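Local coordinates for exopolysaccharide biosynthesis protein (Pantoea stewartii subsp. stewartii DC283, PDB 6TGF) that modifies glycan biofilm as a probable glycoside hydrolase, built on a parallel beta-helix fold resembling that of bacteriophage tailspikes, at residues A275-T281 with A307-D313; I255-Y259 with C270-P274; F302-P306 with A361-F365. The contacts are given in a common frame with arbitrary orientation. Residues are numbered along the deposited sequence.

Contact 1 (A275-T281 with A307-D313)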
loop_
_atom_site.group_PDB
_atom_site.type_symbol
_atom_site.label_atom_id
_atom_site.label_comp_id
_atom_site.label_asym_id
_atom_site.label_seq_id
_atom_site.Cartn_x
_atom_site.Cartn_y
_atom_site.Cartn_z
ATOM N N ALA B 275 18.705 -9.960 17.480
ATOM C CA ALA B 275 17.555 -9.871 18.413
ATOM C C ALA B 275 18.086 -9.653 19.836
ATOM O O ALA B 275 19.155 -10.212 20.157
ATOM C CB ALA B 275 16.704 -11.114 18.315
ATOM N N GLY B 276 17.380 -8.849 20.639
ATOM C CA GLY B 276 17.697 -8.599 22.060
ATOM C C GLY B 276 17.659 -7.122 22.417
ATOM O O GLY B 276 17.366 -6.299 21.526
ATOM N N THR B 277 17.940 -6.801 23.685
ATOM C CA THR B 277 18.008 -5.419 24.231
ATOM C C THR B 277 19.472 -4.965 24.248
ATOM O O THR B 277 20.306 -5.713 24.796
ATOM C CB THR B 277 17.376 -5.348 25.626
ATOM O OG1 THR B 277 16.048 -5.863 25.529
ATOM C CG2 THR B 277 17.342 -3.945 26.191
ATOM N N PHE B 278 19.762 -3.789 23.679
ATOM C CA PHE B 278 21.131 -3.226 23.534
ATOM C C PHE B 278 21.193 -1.823 24.143
ATOM O O PHE B 278 20.282 -1.011 23.886
ATOM C CB PHE B 278 21.545 -3.202 22.061
ATOM C CG PHE B 278 21.736 -4.571 21.464
ATOM C CD1 PHE B 278 20.652 -5.299 21.003
ATOM C CD2 PHE B 278 22.997 -5.141 21.388
ATOM C CE1 PHE B 278 20.827 -6.563 20.464
ATOM C CE2 PHE B 278 23.170 -6.406 20.849
ATOM C CZ PHE B 278 22.085 -7.113 20.387
ATOM N N PHE B 279 22.247 -1.556 24.920
ATOM C CA PHE B 279 22.576 -0.221 25.483
ATOM C C PHE B 279 23.498 0.518 24.506
ATOM O O PHE B 279 24.568 -0.023 24.161
ATOM C CB PHE B 279 23.216 -0.351 26.866
ATOM C CG PHE B 279 23.576 0.967 27.503
ATOM C CD1 PHE B 279 22.593 1.891 27.822
ATOM C CD2 PHE B 279 24.896 1.289 27.778
ATOM C CE1 PHE B 279 22.922 3.104 28.405
ATOM C CE2 PHE B 279 25.224 2.502 28.362
ATOM C CZ PHE B 279 24.237 3.407 28.674
ATOM N N VAL B 280 23.088 1.715 24.078
ATOM C CA VAL B 280 23.797 2.539 23.055
ATOM C C VAL B 280 23.891 3.981 23.567
ATOM O O VAL B 280 22.832 4.613 23.736
ATOM C CB VAL B 280 23.079 2.474 21.691
ATOM C CG1 VAL B 280 23.801 3.281 20.625
ATOM C CG2 VAL B 280 22.876 1.041 21.221
ATOM N N THR B 281 25.111 4.470 23.808
ATOM C CA THR B 281 25.408 5.905 24.061
ATOM C C THR B 281 25.409 6.645 22.718
ATOM O O THR B 281 25.626 5.981 21.683
ATOM C CB THR B 281 26.736 6.088 24.809
ATOM O OG1 THR B 281 27.764 5.418 24.080
ATOM C CG2 THR B 281 26.688 5.560 26.225
ATOM N N ALA B 307 12.072 -7.543 17.437
ATOM C CA ALA B 307 12.842 -8.434 18.338
ATOM C C ALA B 307 14.119 -7.737 18.830
ATOM O O ALA B 307 14.880 -8.382 19.576
ATOM C CB ALA B 307 13.161 -9.726 17.628
ATOM N N THR B 308 14.348 -6.479 18.434
ATOM C CA THR B 308 15.506 -5.651 18.867
ATOM C C THR B 308 14.997 -4.382 19.560
ATOM O O THR B 308 14.217 -3.639 18.929
ATOM C CB THR B 308 16.418 -5.304 17.683
ATOM O OG1 THR B 308 16.874 -6.528 17.108
ATOM C CG2 THR B 308 17.607 -4.455 18.080
ATOM N N THR B 309 15.433 -4.151 20.802
ATOM C CA THR B 309 15.154 -2.923 21.593
ATOM C C THR B 309 16.463 -2.158 21.815
ATOM O O THR B 309 17.426 -2.771 22.315
ATOM C CB THR B 309 14.469 -3.254 22.925
ATOM O OG1 THR B 309 13.229 -3.899 22.633
ATOM C CG2 THR B 309 14.213 -2.032 23.780
ATOM N N ILE B 310 16.494 -0.875 21.442
ATOM C CA ILE B 310 17.590 0.075 21.793
ATOM C C ILE B 310 17.180 0.802 23.075
ATOM O O ILE B 310 15.989 1.142 23.213
ATOM C CB ILE B 310 17.902 1.051 20.639
ATOM C CG1 ILE B 310 18.688 0.358 19.522
ATOM C CG2 ILE B 310 18.634 2.287 21.150
ATOM C CD1 ILE B 310 18.729 1.129 18.222
ATOM N N VAL B 311 18.141 1.010 23.975
ATOM C CA VAL B 311 17.961 1.735 25.265
ATOM C C VAL B 311 19.264 2.499 25.534
ATOM O O VAL B 311 20.334 1.963 25.199
ATOM C CB VAL B 311 17.571 0.753 26.388
ATOM C CG1 VAL B 311 18.762 0.017 26.978
ATOM C CG2 VAL B 311 16.781 1.431 27.486
ATOM N N SER B 312 19.173 3.725 26.055
ATOM C CA SER B 312 20.317 4.671 26.166
ATOM C C SER B 312 20.301 5.378 27.527
ATOM O O SER B 312 19.526 4.954 28.409
ATOM C CB SER B 312 20.298 5.649 25.021
ATOM O OG SER B 312 21.470 6.454 25.016
ATOM N N ASP B 313 21.146 6.404 27.684
ATOM C CA ASP B 313 21.419 7.102 28.970
ATOM C C ASP B 313 20.766 8.491 28.985
ATOM O O ASP B 313 20.696 9.084 30.078
ATOM C CB ASP B 313 22.927 7.194 29.231
ATOM C CG ASP B 313 23.730 7.828 28.107
ATOM O OD1 ASP B 313 23.117 8.246 27.105
ATOM O OD2 ASP B 313 24.966 7.901 28.245
#
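Strands 276-279 and 308-311 run parallel, their axes 4.7 Å apart at closest approach and 21° from alignment. Gly-276, Thr-277, Phe-278 and Phe-279 stand level with Thr-308, Thr-309, Ile-310 and Val-311. The hydrogen bonds follow the staggered parallel pattern: Gly-276 N to Ala-307 O (2.8 Å), Thr-309 N to Gly-276 O (3.0 Å), Phe-278 N to Thr-309 O (2.9 Å), Val-311 N to Phe-278 O (2.9 Å) and Val-280 N to Val-311 O (3.0 Å). Gly-276 has phi 133° and psi near 180°, a conformation that by itself demands glycine. One face of the pair carries Phe-278, Thr-308 and Ile-310, all buried; Phe-278 meets Phe-273 edge-to-face, while Thr-308 OG1 is satisfied by Pro-274 O. The other carries Thr-277, Thr-309, Phe-279 and Val-311, where beta-branched residues suit an extended backbone and Phe-279 CD1 lies 4.3 Å from Val-311 CG1. Beyond the strands, Ser-312 OG donates to Val-280 O at 2.6 Å, taking the place of a further backbone donor. Such stacking of equivalent strands from successive turns builds a parallel beta-helix, and its chemistry implies a division of roles: backbone amides join the coils, while the mostly apolar face of Phe-278, Thr-308 and Ile-310 fills the interior.

Contact 2 (I255-Y259 with C270-P274)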
loop_
_atom_site.group_PDB
_atom_site.type_symbol
_atom_site.label_atom_id
_atom_site.label_comp_id
_atom_site.label_asym_id
_atom_site.label_seq_id
_atom_site.Cartn_x
_atom_site.Cartn_y
_atom_site.Cartn_z
ATOM N N ILE B 255 28.794 -0.571 17.156
ATOM C CA ILE B 255 27.963 0.154 16.147
ATOM C C ILE B 255 28.875 1.051 15.301
ATOM O O ILE B 255 28.714 1.050 14.066
ATOM C CB ILE B 255 26.828 0.944 16.832
ATOM C CG1 ILE B 255 25.777 0.003 17.427
ATOM C CG2 ILE B 255 26.201 1.945 15.869
ATOM C CD1 ILE B 255 24.838 0.662 18.410
ATOM N N LYS B 256 29.792 1.781 15.945
ATOM C CA LYS B 256 30.785 2.667 15.277
ATOM C C LYS B 256 31.740 1.825 14.420
ATOM O O LYS B 256 32.046 2.253 13.291
ATOM C CB LYS B 256 31.557 3.490 16.312
ATOM C CG LYS B 256 30.742 4.569 17.014
ATOM C CD LYS B 256 31.593 5.597 17.723
ATOM C CE LYS B 256 30.816 6.455 18.700
ATOM N NZ LYS B 256 31.142 6.123 20.108
ATOM N N ALA B 257 32.190 0.677 14.938
ATOM C CA ALA B 257 33.129 -0.252 14.267
ATOM C C ALA B 257 32.475 -0.840 13.010
ATOM O O ALA B 257 33.099 -0.768 11.929
ATOM C CB ALA B 257 33.558 -1.340 15.221
ATOM N N MET B 258 31.267 -1.399 13.152
ATOM C CA MET B 258 30.510 -2.048 12.047
ATOM C C MET B 258 30.160 -0.997 10.990
ATOM O O MET B 258 30.201 -1.339 9.790
ATOM C CB MET B 258 29.224 -2.715 12.547
ATOM C CG MET B 258 28.545 -3.559 11.484
ATOM S SD MET B 258 27.167 -4.540 12.119
ATOM C CE MET B 258 26.895 -5.649 10.739
ATOM N N TYR B 259 29.829 0.226 11.416
ATOM C CA TYR B 259 29.506 1.356 10.508
ATOM C C TYR B 259 30.731 1.685 9.650
ATOM O O TYR B 259 30.621 1.657 8.412
ATOM C CB TYR B 259 29.067 2.609 11.268
ATOM C CG TYR B 259 28.669 3.734 10.346
ATOM C CD1 TYR B 259 27.627 3.562 9.452
ATOM C CD2 TYR B 259 29.348 4.943 10.325
ATOM C CE1 TYR B 259 27.250 4.565 8.577
ATOM C CE2 TYR B 259 28.980 5.962 9.458
ATOM C CZ TYR B 259 27.926 5.771 8.581
ATOM O OH TYR B 259 27.529 6.748 7.716
ATOM N N CYS B 270 25.454 -2.165 6.354
ATOM C CA CYS B 270 25.765 -1.050 7.285
ATOM C C CYS B 270 25.714 -1.585 8.727
ATOM O O CYS B 270 26.597 -2.399 9.062
ATOM C CB CYS B 270 24.823 0.118 7.011
ATOM S SG CYS B 270 25.366 1.689 7.729
ATOM N N VAL B 271 24.719 -1.193 9.534
ATOM C CA VAL B 271 24.600 -1.577 10.975
ATOM C C VAL B 271 23.419 -2.543 11.139
ATOM O O VAL B 271 22.267 -2.108 10.951
ATOM C CB VAL B 271 24.443 -0.340 11.880
ATOM C CG1 VAL B 271 24.477 -0.713 13.355
ATOM C CG2 VAL B 271 25.496 0.718 11.579
ATOM N N GLN B 272 23.707 -3.800 11.493
ATOM C CA GLN B 272 22.699 -4.874 11.706
ATOM C C GLN B 272 22.770 -5.348 13.161
ATOM O O GLN B 272 23.792 -5.958 13.534
ATOM C CB GLN B 272 22.947 -6.035 10.740
ATOM C CG GLN B 272 21.923 -7.157 10.851
ATOM C CD GLN B 272 20.538 -6.704 10.455
ATOM O OE1 GLN B 272 20.343 -6.095 9.406
ATOM N NE2 GLN B 272 19.562 -7.006 11.295
ATOM N N PHE B 273 21.722 -5.071 13.945
ATOM C CA PHE B 273 21.513 -5.617 15.311
ATOM C C PHE B 273 20.989 -7.047 15.211
ATOM O O PHE B 273 20.157 -7.342 14.358
ATOM C CB PHE B 273 20.486 -4.800 16.097
ATOM C CG PHE B 273 20.960 -3.468 16.618
ATOM C CD1 PHE B 273 20.839 -2.322 15.849
ATOM C CD2 PHE B 273 21.483 -3.354 17.897
ATOM C CE1 PHE B 273 21.254 -1.093 16.339
ATOM C CE2 PHE B 273 21.902 -2.125 18.385
ATOM C CZ PHE B 273 21.785 -0.997 17.604
ATOM N N PRO B 274 21.446 -7.974 16.081
ATOM C CA PRO B 274 20.733 -9.229 16.296
ATOM C C PRO B 274 19.559 -8.960 17.249
ATOM O O PRO B 274 19.450 -7.845 17.734
ATOM C CB PRO B 274 21.798 -10.161 16.889
ATOM C CG PRO B 274 22.807 -9.237 17.550
ATOM C CD PRO B 274 22.666 -7.876 16.894
#
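Apolar packing dominates this buried contact. Ile-255 reaches two residues: its CG2 is 4.0 Å from Val-271 CG1, and its CD1 is 3.6 Å from Phe-273 CZ. One helical turn on, Tyr-259 CB lies 4.1 Å from Val-271 CG2, so the branched Val-271 fits between side chains spaced four residues apart. Helix 252-265 lies against the beginning of the parallel beta-helix, whose strand 271-272 pairs with 290-296; a helix capping the end of the coil is a familiar device in this fold, shielding apolar side chains that no further turn would cover. Two sulfur atoms add contacts of another kind. Cys-270 SG approaches the edge of the Tyr-259 ring, 3.4 Å from CD1 and 4.6 Å from the ring centroid, a sulfur-aromatic contact. Met-258, fully extended, lays its thioether beside the strand, where Gln-272 N gives a weak hydrogen bond to Met-258 SD at 3.6 Å. The polar end of Gln-272 leads away from the helix, its OE1 bonded to Arg-294 and its NE2 to Phe-273 O (3.1 Å).

Contact 3 (F302-P306 with A361-F365)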
loop_
_atom_site.group_PDB
_atom_site.type_symbol
_atom_site.label_atom_id
_atom_site.label_comp_id
_atom_site.label_asym_id
_atom_site.label_seq_id
_atom_site.Cartn_x
_atom_site.Cartn_y
_atom_site.Cartn_z
ATOM N N PHE B 302 8.062 -10.094 12.240
ATOM C CA PHE B 302 7.152 -9.782 13.372
ATOM C C PHE B 302 6.416 -8.482 13.029
ATOM O O PHE B 302 7.071 -7.422 12.964
ATOM C CB PHE B 302 7.911 -9.651 14.696
ATOM C CG PHE B 302 8.982 -10.685 14.938
ATOM C CD1 PHE B 302 8.656 -12.010 15.184
ATOM C CD2 PHE B 302 10.322 -10.323 14.944
ATOM C CE1 PHE B 302 9.646 -12.952 15.416
ATOM C CE2 PHE B 302 11.309 -11.267 15.180
ATOM C CZ PHE B 302 10.971 -12.579 15.417
ATOM N N GLY B 303 5.107 -8.574 12.777
ATOM C CA GLY B 303 4.253 -7.442 12.370
ATOM C C GLY B 303 4.232 -6.327 13.403
ATOM O O GLY B 303 4.388 -5.153 13.004
ATOM N N TYR B 304 4.057 -6.673 14.684
ATOM C CA TYR B 304 3.743 -5.723 15.784
ATOM C C TYR B 304 5.023 -5.282 16.498
ATOM O O TYR B 304 5.354 -4.079 16.432
ATOM C CB TYR B 304 2.741 -6.354 16.755
ATOM C CG TYR B 304 1.420 -6.691 16.113
ATOM C CD1 TYR B 304 0.566 -5.689 15.679
ATOM C CD2 TYR B 304 1.035 -8.007 15.911
ATOM C CE1 TYR B 304 -0.645 -5.983 15.074
ATOM C CE2 TYR B 304 -0.175 -8.318 15.309
ATOM C CZ TYR B 304 -1.015 -7.304 14.889
ATOM O OH TYR B 304 -2.206 -7.602 14.296
ATOM N N PHE B 305 5.711 -6.219 17.159
ATOM C CA PHE B 305 6.829 -5.939 18.096
ATOM C C PHE B 305 8.144 -6.433 17.502
ATOM O O PHE B 305 8.353 -7.636 17.367
ATOM C CB PHE B 305 6.524 -6.553 19.462
ATOM C CG PHE B 305 5.278 -5.988 20.095
ATOM C CD1 PHE B 305 5.277 -4.720 20.653
ATOM C CD2 PHE B 305 4.093 -6.705 20.096
ATOM C CE1 PHE B 305 4.126 -4.193 21.220
ATOM C CE2 PHE B 305 2.942 -6.176 20.663
ATOM C CZ PHE B 305 2.960 -4.922 21.225
ATOM N N PRO B 306 9.054 -5.511 17.107
ATOM C CA PRO B 306 10.420 -5.877 16.731
ATOM C C PRO B 306 11.151 -6.659 17.832
ATOM O O PRO B 306 10.873 -6.428 18.997
ATOM C CB PRO B 306 11.114 -4.526 16.499
ATOM C CG PRO B 306 9.987 -3.575 16.158
ATOM C CD PRO B 306 8.798 -4.070 16.953
ATOM N N ALA B 361 10.306 1.552 8.696
ATOM C CA ALA B 361 9.364 0.409 8.759
ATOM C C ALA B 361 9.506 -0.318 10.100
ATOM O O ALA B 361 10.646 -0.565 10.522
ATOM C CB ALA B 361 9.609 -0.523 7.599
ATOM N N CYS B 362 8.379 -0.649 10.737
ATOM C CA CYS B 362 8.307 -1.436 11.998
ATOM C C CYS B 362 9.157 -0.761 13.082
ATOM O O CYS B 362 10.170 -1.354 13.499
ATOM C CB CYS B 362 8.751 -2.872 11.747
ATOM S SG CYS B 362 7.739 -3.711 10.499
ATOM N N LEU B 363 8.751 0.441 13.505
ATOM C CA LEU B 363 9.433 1.258 14.545
ATOM C C LEU B 363 8.462 1.517 15.703
ATOM O O LEU B 363 7.347 2.000 15.435
ATOM C CB LEU B 363 9.897 2.583 13.930
ATOM C CG LEU B 363 10.761 2.484 12.672
ATOM C CD1 LEU B 363 11.104 3.871 12.150
ATOM C CD2 LEU B 363 12.030 1.687 12.931
ATOM N N ARG B 364 8.875 1.208 16.936
ATOM C CA ARG B 364 8.124 1.538 18.178
ATOM C C ARG B 364 8.916 2.582 18.972
ATOM O O ARG B 364 10.104 2.335 19.248
ATOM C CB ARG B 364 7.870 0.285 19.022
ATOM C CG ARG B 364 6.868 -0.684 18.411
ATOM C CD ARG B 364 6.293 -1.666 19.420
ATOM N NE ARG B 364 4.912 -1.375 19.800
ATOM C CZ ARG B 364 3.841 -1.645 19.054
ATOM N NH1 ARG B 364 3.974 -2.208 17.864
ATOM N NH2 ARG B 364 2.631 -1.345 19.499
ATOM N N PHE B 365 8.279 3.709 19.307
ATOM C CA PHE B 365 8.842 4.792 20.155
ATOM C C PHE B 365 8.125 4.790 21.511
ATOM O O PHE B 365 6.986 5.286 21.591
ATOM C CB PHE B 365 8.723 6.143 19.444
ATOM C CG PHE B 365 9.318 6.166 18.059
ATOM C CD1 PHE B 365 10.689 6.075 17.874
ATOM C CD2 PHE B 365 8.507 6.272 16.940
ATOM C CE1 PHE B 365 11.235 6.092 16.600
ATOM C CE2 PHE B 365 9.054 6.290 15.666
ATOM C CZ PHE B 365 10.417 6.200 15.498
#
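Arg-364 leaves its strand with CB directed toward segment 302-306. Its chi1 is m and chi2 t, but chi3 near 106° falls between wells and bends the chain so that the guanidinium lies beside the loop. There NH1 makes a weak hydrogen bond to Tyr-304 O at 2.7 Å, with an angle of 125°. Phe-305 begins by pointing away, yet with chi1 m its ring swings back: CE1 comes to 3.3 Å from Arg-364 NE, and NH1 lies over a ring face. A flat guanidinium suits this place, since it can offer its edge to a carbonyl and its face to an aromatic ring; the cation-pi contact of Arg-364 is with Tyr-387. Pro-306, pointing toward the strand, sets CG 3.5 Å from Cys-362 O and CD 4.2 Å from Arg-364 CG, filling space beside the corner at Cys-362, whose phi and psi are both positive. Tyr-304 turns away to meet Trp-326 of a second subunit, whose Glu-328 accepts a hydrogen bond from Gly-303 N, and Phe-305 reaches that Trp-326 edge-to-face. A loop reaching past strand 332-335 to the rung beyond and carrying aromatic residues into a subunit interface fits the trimeric, tailspike-like parallel beta-helix.

Helix 252-265 comes first, and contact 2 closes the short connection between it and strand 271-272 before the chain passes directly into strand 276-279. There contact 1 opens; it closes about one coil later at strand 308-311, so contacts 2 and 1 stand in series and join the helix to the first coils. They touch through Val-280 and Ile-255, and through Thr-308 with Phe-273 and Pro-274. Contact 3 opens at 302-306, before contact 1 has closed, and ends at 361-365; the two therefore cross, meeting where Ala-307 packs on Phe-302. Contact 3 carries the linkage farther along the same curled sheet, and out to a neighbouring subunit.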